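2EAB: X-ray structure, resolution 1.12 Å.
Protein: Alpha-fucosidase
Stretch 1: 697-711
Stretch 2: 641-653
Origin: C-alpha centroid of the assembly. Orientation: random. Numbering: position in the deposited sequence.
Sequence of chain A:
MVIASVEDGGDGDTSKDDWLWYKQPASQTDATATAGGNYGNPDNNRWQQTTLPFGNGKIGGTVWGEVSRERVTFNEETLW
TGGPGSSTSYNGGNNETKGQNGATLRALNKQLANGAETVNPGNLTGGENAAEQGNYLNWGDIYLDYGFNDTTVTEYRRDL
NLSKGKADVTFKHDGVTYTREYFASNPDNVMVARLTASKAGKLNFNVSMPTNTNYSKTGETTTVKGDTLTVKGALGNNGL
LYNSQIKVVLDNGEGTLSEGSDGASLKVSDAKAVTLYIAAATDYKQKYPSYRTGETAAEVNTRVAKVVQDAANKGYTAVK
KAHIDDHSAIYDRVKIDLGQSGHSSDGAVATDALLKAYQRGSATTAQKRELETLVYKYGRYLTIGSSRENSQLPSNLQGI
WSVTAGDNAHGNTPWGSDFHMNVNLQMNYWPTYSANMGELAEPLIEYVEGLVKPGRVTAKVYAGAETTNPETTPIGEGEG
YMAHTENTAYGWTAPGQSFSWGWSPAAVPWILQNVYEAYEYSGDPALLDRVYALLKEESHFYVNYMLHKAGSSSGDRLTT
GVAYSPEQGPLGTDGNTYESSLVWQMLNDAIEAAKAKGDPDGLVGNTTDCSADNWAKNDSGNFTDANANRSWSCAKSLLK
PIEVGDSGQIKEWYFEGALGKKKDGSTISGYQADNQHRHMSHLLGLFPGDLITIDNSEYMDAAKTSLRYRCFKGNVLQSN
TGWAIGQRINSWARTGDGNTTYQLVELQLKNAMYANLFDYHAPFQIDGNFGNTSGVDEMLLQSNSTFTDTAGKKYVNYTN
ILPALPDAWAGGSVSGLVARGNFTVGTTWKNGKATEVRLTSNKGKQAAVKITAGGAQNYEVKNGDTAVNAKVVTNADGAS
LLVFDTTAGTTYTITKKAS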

# COMPACT_ATOMS: atom_id res chain seq x y z
N SER A 697 -9.43 -16.95 -22.50
CA SER A 697 -8.37 -16.74 -23.47
C SER A 697 -8.61 -15.56 -24.40
O SER A 697 -7.66 -14.86 -24.76
CB SER A 697 -8.10 -18.00 -24.28
OG SER A 697 -7.49 -18.97 -23.46
N GLU A 698 -9.86 -15.33 -24.78
CA GLU A 698 -10.18 -14.20 -25.65
C GLU A 698 -9.72 -12.88 -25.01
O GLU A 698 -9.02 -12.08 -25.64
CB GLU A 698 -11.68 -14.14 -25.97
CG GLU A 698 -12.04 -13.03 -26.97
CD GLU A 698 -13.53 -12.76 -27.08
OE1 GLU A 698 -14.29 -13.05 -26.13
OE2 GLU A 698 -13.95 -12.23 -28.14
N TYR A 699 -10.12 -12.68 -23.76
CA TYR A 699 -9.76 -11.47 -23.03
C TYR A 699 -8.28 -11.45 -22.66
O TYR A 699 -7.62 -10.41 -22.79
CB TYR A 699 -10.62 -11.33 -21.77
CG TYR A 699 -12.03 -10.83 -21.98
CD1 TYR A 699 -12.59 -10.71 -23.26
CD2 TYR A 699 -12.82 -10.48 -20.89
CE1 TYR A 699 -13.89 -10.25 -23.44
CE2 TYR A 699 -14.12 -10.02 -21.06
CZ TYR A 699 -14.65 -9.91 -22.33
OH TYR A 699 -15.94 -9.45 -22.49
N MET A 700 -7.75 -12.58 -22.20
CA MET A 700 -6.34 -12.64 -21.80
C MET A 700 -5.39 -12.39 -22.98
O MET A 700 -4.40 -11.67 -22.83
CB MET A 700 -5.99 -13.95 -21.09
CG MET A 700 -4.56 -13.99 -20.54
SD MET A 700 -4.19 -12.64 -19.39
CE MET A 700 -5.07 -13.22 -17.95
N ASP A 701 -5.68 -12.97 -24.14
CA ASP A 701 -4.86 -12.74 -25.33
C ASP A 701 -4.83 -11.25 -25.68
O ASP A 701 -3.79 -10.71 -26.04
CB ASP A 701 -5.38 -13.53 -26.53
CG ASP A 701 -5.10 -15.03 -26.42
OD1 ASP A 701 -4.35 -15.45 -25.52
OD2 ASP A 701 -5.65 -15.78 -27.25
N ALA A 702 -5.99 -10.61 -25.56
CA ALA A 702 -6.11 -9.18 -25.83
C ALA A 702 -5.35 -8.34 -24.80
O ALA A 702 -4.71 -7.34 -25.15
CB ALA A 702 -7.57 -8.77 -25.89
N ALA A 703 -5.41 -8.75 -23.53
CA ALA A 703 -4.69 -8.06 -22.47
C ALA A 703 -3.18 -8.18 -22.67
O ALA A 703 -2.44 -7.22 -22.48
CB ALA A 703 -5.11 -8.57 -21.11
N LYS A 704 -2.73 -9.37 -23.06
CA LYS A 704 -1.32 -9.58 -23.37
C LYS A 704 -0.86 -8.68 -24.53
O LYS A 704 0.23 -8.11 -24.48
CB LYS A 704 -1.04 -11.05 -23.68
CG LYS A 704 -1.10 -12.00 -22.48
CD LYS A 704 -0.88 -13.43 -22.96
CE LYS A 704 -1.04 -14.48 -21.88
NZ LYS A 704 -0.87 -15.85 -22.44
N THR A 705 -1.71 -8.55 -25.55
CA THR A 705 -1.43 -7.65 -26.67
C THR A 705 -1.31 -6.20 -26.19
O THR A 705 -0.36 -5.50 -26.53
CB THR A 705 -2.50 -7.80 -27.76
OG1 THR A 705 -2.40 -9.12 -28.31
CG2 THR A 705 -2.30 -6.79 -28.89
N SER A 706 -2.27 -5.77 -25.37
CA SER A 706 -2.23 -4.44 -24.78
C SER A 706 -0.95 -4.21 -23.97
O SER A 706 -0.31 -3.16 -24.10
CB SER A 706 -3.45 -4.20 -23.89
OG SER A 706 -4.62 -4.05 -24.67
N LEU A 707 -0.59 -5.18 -23.13
CA LEU A 707 0.63 -5.10 -22.33
C LEU A 707 1.88 -5.01 -23.19
O LEU A 707 2.79 -4.24 -22.88
CB LEU A 707 0.74 -6.31 -21.40
CG LEU A 707 -0.17 -6.34 -20.17
CD1 LEU A 707 -0.11 -7.72 -19.54
CD2 LEU A 707 0.22 -5.28 -19.16
N ARG A 708 1.94 -5.80 -24.27
CA ARG A 708 3.11 -5.79 -25.14
C ARG A 708 3.34 -4.41 -25.75
O ARG A 708 4.46 -3.91 -25.75
CB ARG A 708 3.03 -6.87 -26.22
CG ARG A 708 3.26 -8.29 -25.70
CD ARG A 708 3.52 -9.28 -26.83
NE ARG A 708 2.51 -9.23 -27.88
CZ ARG A 708 1.37 -9.92 -27.88
NH1 ARG A 708 1.07 -10.73 -26.88
NH2 ARG A 708 0.52 -9.79 -28.90
N TYR A 709 2.28 -3.80 -26.27
CA TYR A 709 2.39 -2.45 -26.82
C TYR A 709 2.86 -1.45 -25.78
O TYR A 709 3.68 -0.58 -26.06
CB TYR A 709 1.08 -1.99 -27.44
CG TYR A 709 0.80 -2.52 -28.83
CD1 TYR A 709 1.56 -2.11 -29.93
CD2 TYR A 709 -0.24 -3.42 -29.05
CE1 TYR A 709 1.29 -2.59 -31.21
CE2 TYR A 709 -0.52 -3.90 -30.33
CZ TYR A 709 0.25 -3.48 -31.40
OH TYR A 709 -0.02 -3.96 -32.67
N ARG A 710 2.33 -1.55 -24.56
CA ARG A 710 2.69 -0.60 -23.51
C ARG A 710 4.10 -0.79 -22.95
O ARG A 710 4.74 0.19 -22.56
CB ARG A 710 1.68 -0.65 -22.36
CG ARG A 710 1.35 0.72 -21.78
CD ARG A 710 0.46 1.53 -22.72
NE ARG A 710 -0.62 2.21 -21.99
CZ ARG A 710 -1.85 2.39 -22.46
NH1 ARG A 710 -2.19 1.97 -23.68
NH2 ARG A 710 -2.75 3.00 -21.70
N CYS A 711 4.59 -2.03 -22.93
CA CYS A 711 5.77 -2.38 -22.14
C CYS A 711 7.05 -2.60 -22.95
O CYS A 711 8.13 -2.71 -22.37
CB CYS A 711 5.49 -3.63 -21.30
SG CYS A 711 4.25 -3.38 -20.02
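Stretch 2 (641-653) PIEVGDSGQIKEW

A loop without regular secondary structure must find partners for its backbone polar atoms; some lie within the loop, others in side chains and waters. The packing of residues 641-653 against the helix 697-711 of this alpha-fucosidase illustrates how that is done. Stretch 2 has no regular helix or strand. Its residues are largely extended, interrupted by a type I turn from Gly645 to Gly648. The loop goes out and back across the helix, so it has no single direction; only its net displacement, from Ile642 near Tyr699 to Glu652 near Arg710, follows the helix. The nearest pair of CA atoms, those of Ala702 and Gln649, is 4.7 Å apart. Together the two surfaces bury 559 Å².

Much of the loop's polar backbone is answered from within. Gly648 N donates to Gly645 O (3.0 Å), closing the turn, while Gly645 N reaches Gln649 O (2.8 Å) and Lys651 N reaches Glu643 O (2.9 Å), so the chain folds back on itself as a hairpin-like loop. Ser647 N is taken by the side-chain OE1 of Gln649 at 2.9 Å, and the salt bridge from Lys651 NZ to Glu643 OE1 (3.1 Å) ties the two arms together again. Gly648 has a positive phi, a conformation that favours glycine.

The helix supplies some of the rest. From Asp701 onward its amides are occupied by the helical ladder, so side chains and alpha-carbons do the work. Ile650 N donates to Ser706 OG at 2.9 Å, and the same hydroxyl is linked to Ile650 O by water 4, which lies 2.7 Å from Ser706 OG and donates a weak bond of 3.3 Å to Ile650 O. One serine thus meets Ile650 N directly and Ile650 O only through a water, weakly. Gly648 O lies 3.1 Å from Ala702 CA in a CA-H...O contact; Thr705 CB is also close to this oxygen, at 3.5 Å.

Water serves further backbone atoms. Tyr699 OH is bonded to two waters: water 1 accepts from Ile642 N (2.9 Å), and water 2 donates to Ile642 O (3.0 Å). Farther along, water 3 donates to Ser647 O and joins it to Tyr709 OH, each bond measuring 2.7 Å.

Between these polar points the fit is apolar. Ile642 lies over one face of the Tyr699 ring, its CG2 3.6 Å from the ring centroid and nearly on the normal. Ala702 CB meets Val644 CG2 and Ile650 CD1, both at 3.7 Å, so that the methyl touches a side chain from each arm.

The one direct charge pair across the contact closes the far end. Arg710 NH2 donates to Glu652 OE1 at 2.9 Å with an almost linear angle of 169°, the carboxylate oxygen lying at the guanidinium edge. Water 6 reinforces the bridge, donating to Glu652 OE1 (2.7 Å) and accepting from Arg710 NH1 (2.9 Å). Water 5 donates to Glu652 OE2 (2.8 Å) and accepts a weak bond from Arg710 NH2 (3.1 Å).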

# COMPACT_ATOMS: atom_id res chain seq x y z
N PRO A 641 -17.79 -3.92 -19.79
CA PRO A 641 -16.57 -3.11 -19.68
C PRO A 641 -15.46 -3.43 -20.68
O PRO A 641 -14.69 -2.54 -21.04
CB PRO A 641 -16.10 -3.38 -18.25
CG PRO A 641 -16.70 -4.70 -17.90
CD PRO A 641 -18.01 -4.75 -18.59
N ILE A 642 -15.38 -4.69 -21.10
CA ILE A 642 -14.30 -5.12 -21.99
C ILE A 642 -14.76 -5.28 -23.43
O ILE A 642 -15.72 -6.01 -23.71
CB ILE A 642 -13.65 -6.46 -21.52
CG1 ILE A 642 -13.12 -6.35 -20.09
CG2 ILE A 642 -12.56 -6.91 -22.50
CD1 ILE A 642 -12.09 -5.24 -19.86
N GLU A 643 -14.05 -4.62 -24.33
CA GLU A 643 -14.19 -4.84 -25.76
C GLU A 643 -12.81 -5.02 -26.37
O GLU A 643 -11.89 -4.26 -26.05
CB GLU A 643 -14.90 -3.67 -26.44
CG GLU A 643 -16.38 -3.60 -26.17
CD GLU A 643 -17.13 -2.70 -27.13
OE1 GLU A 643 -16.49 -1.98 -27.93
OE2 GLU A 643 -18.37 -2.71 -27.07
N VAL A 644 -12.68 -6.02 -27.22
CA VAL A 644 -11.44 -6.24 -27.96
C VAL A 644 -11.52 -5.47 -29.28
O VAL A 644 -12.50 -5.59 -30.02
CB VAL A 644 -11.20 -7.75 -28.22
CG1 VAL A 644 -9.92 -7.96 -29.02
CG2 VAL A 644 -11.14 -8.52 -26.90
N GLY A 645 -10.50 -4.66 -29.54
CA GLY A 645 -10.47 -3.80 -30.72
C GLY A 645 -9.84 -4.42 -31.95
O GLY A 645 -9.52 -5.62 -31.97
N ASP A 646 -9.65 -3.58 -32.96
CA ASP A 646 -9.22 -4.04 -34.29
C ASP A 646 -7.74 -4.41 -34.36
O ASP A 646 -7.29 -4.97 -35.36
CB ASP A 646 -9.59 -3.00 -35.34
CG ASP A 646 -11.09 -2.75 -35.40
OD1 ASP A 646 -11.85 -3.71 -35.63
OD2 ASP A 646 -11.51 -1.59 -35.20
N SER A 647 -6.99 -4.11 -33.30
CA SER A 647 -5.59 -4.51 -33.19
C SER A 647 -5.45 -5.70 -32.24
O SER A 647 -4.33 -6.07 -31.87
CB SER A 647 -4.72 -3.35 -32.72
OG SER A 647 -4.94 -2.19 -33.51
N GLY A 648 -6.58 -6.30 -31.86
CA GLY A 648 -6.59 -7.39 -30.89
C GLY A 648 -6.29 -6.94 -29.46
O GLY A 648 -5.90 -7.75 -28.62
N GLN A 649 -6.49 -5.65 -29.21
CA GLN A 649 -6.18 -5.02 -27.93
C GLN A 649 -7.43 -4.85 -27.06
O GLN A 649 -8.54 -4.81 -27.58
CB GLN A 649 -5.54 -3.65 -28.18
CG GLN A 649 -6.52 -2.46 -28.40
CD GLN A 649 -7.23 -2.43 -29.76
OE1 GLN A 649 -7.19 -3.39 -30.54
NE2 GLN A 649 -7.88 -1.31 -30.05
N ILE A 650 -7.24 -4.74 -25.75
CA ILE A 650 -8.32 -4.26 -24.88
C ILE A 650 -8.51 -2.78 -25.16
O ILE A 650 -7.57 -1.99 -25.02
CB ILE A 650 -7.96 -4.44 -23.38
CG1 ILE A 650 -7.66 -5.91 -23.03
CG2 ILE A 650 -9.06 -3.86 -22.49
CD1 ILE A 650 -8.87 -6.84 -23.05
N LYS A 651 -9.72 -2.39 -25.58
CA LYS A 651 -9.99 -0.97 -25.83
C LYS A 651 -9.87 -0.17 -24.54
O LYS A 651 -10.31 -0.61 -23.48
CB LYS A 651 -11.38 -0.77 -26.41
CG LYS A 651 -11.57 -1.30 -27.81
CD LYS A 651 -12.95 -0.95 -28.34
CE LYS A 651 -13.22 -1.67 -29.66
NZ LYS A 651 -14.52 -1.26 -30.26
N GLU A 652 -9.28 1.02 -24.65
CA GLU A 652 -9.18 1.94 -23.52
C GLU A 652 -10.40 2.89 -23.49
O GLU A 652 -10.84 3.30 -22.41
CB GLU A 652 -7.84 2.69 -23.56
CG GLU A 652 -7.64 3.67 -22.40
CD GLU A 652 -6.19 4.06 -22.15
OE1 GLU A 652 -5.29 3.66 -22.92
OE2 GLU A 652 -5.95 4.80 -21.17
N TRP A 653 -10.93 3.19 -24.68
CA TRP A 653 -12.15 3.99 -24.82
C TRP A 653 -13.14 3.25 -25.70
O TRP A 653 -12.75 2.51 -26.60
CB TRP A 653 -11.85 5.35 -25.46
CG TRP A 653 -10.88 6.16 -24.67
CD1 TRP A 653 -11.17 7.01 -23.64
CD2 TRP A 653 -9.46 6.19 -24.84
NE1 TRP A 653 -10.01 7.57 -23.16
CE2 TRP A 653 -8.95 7.09 -23.88
CE3 TRP A 653 -8.57 5.56 -25.73
CZ2 TRP A 653 -7.58 7.36 -23.77
CZ3 TRP A 653 -7.22 5.83 -25.62
CH2 TRP A 653 -6.74 6.73 -24.65
O HOH W 1 -17.08 -7.09 -20.89
O HOH W 2 -16.57 -8.46 -25.29
O HOH W 3 -1.87 -5.86 -32.98
O HOH W 4 -4.31 -1.41 -25.22
O HOH W 5 -3.92 4.55 -19.32
O HOH W 6 -4.68 2.34 -25.17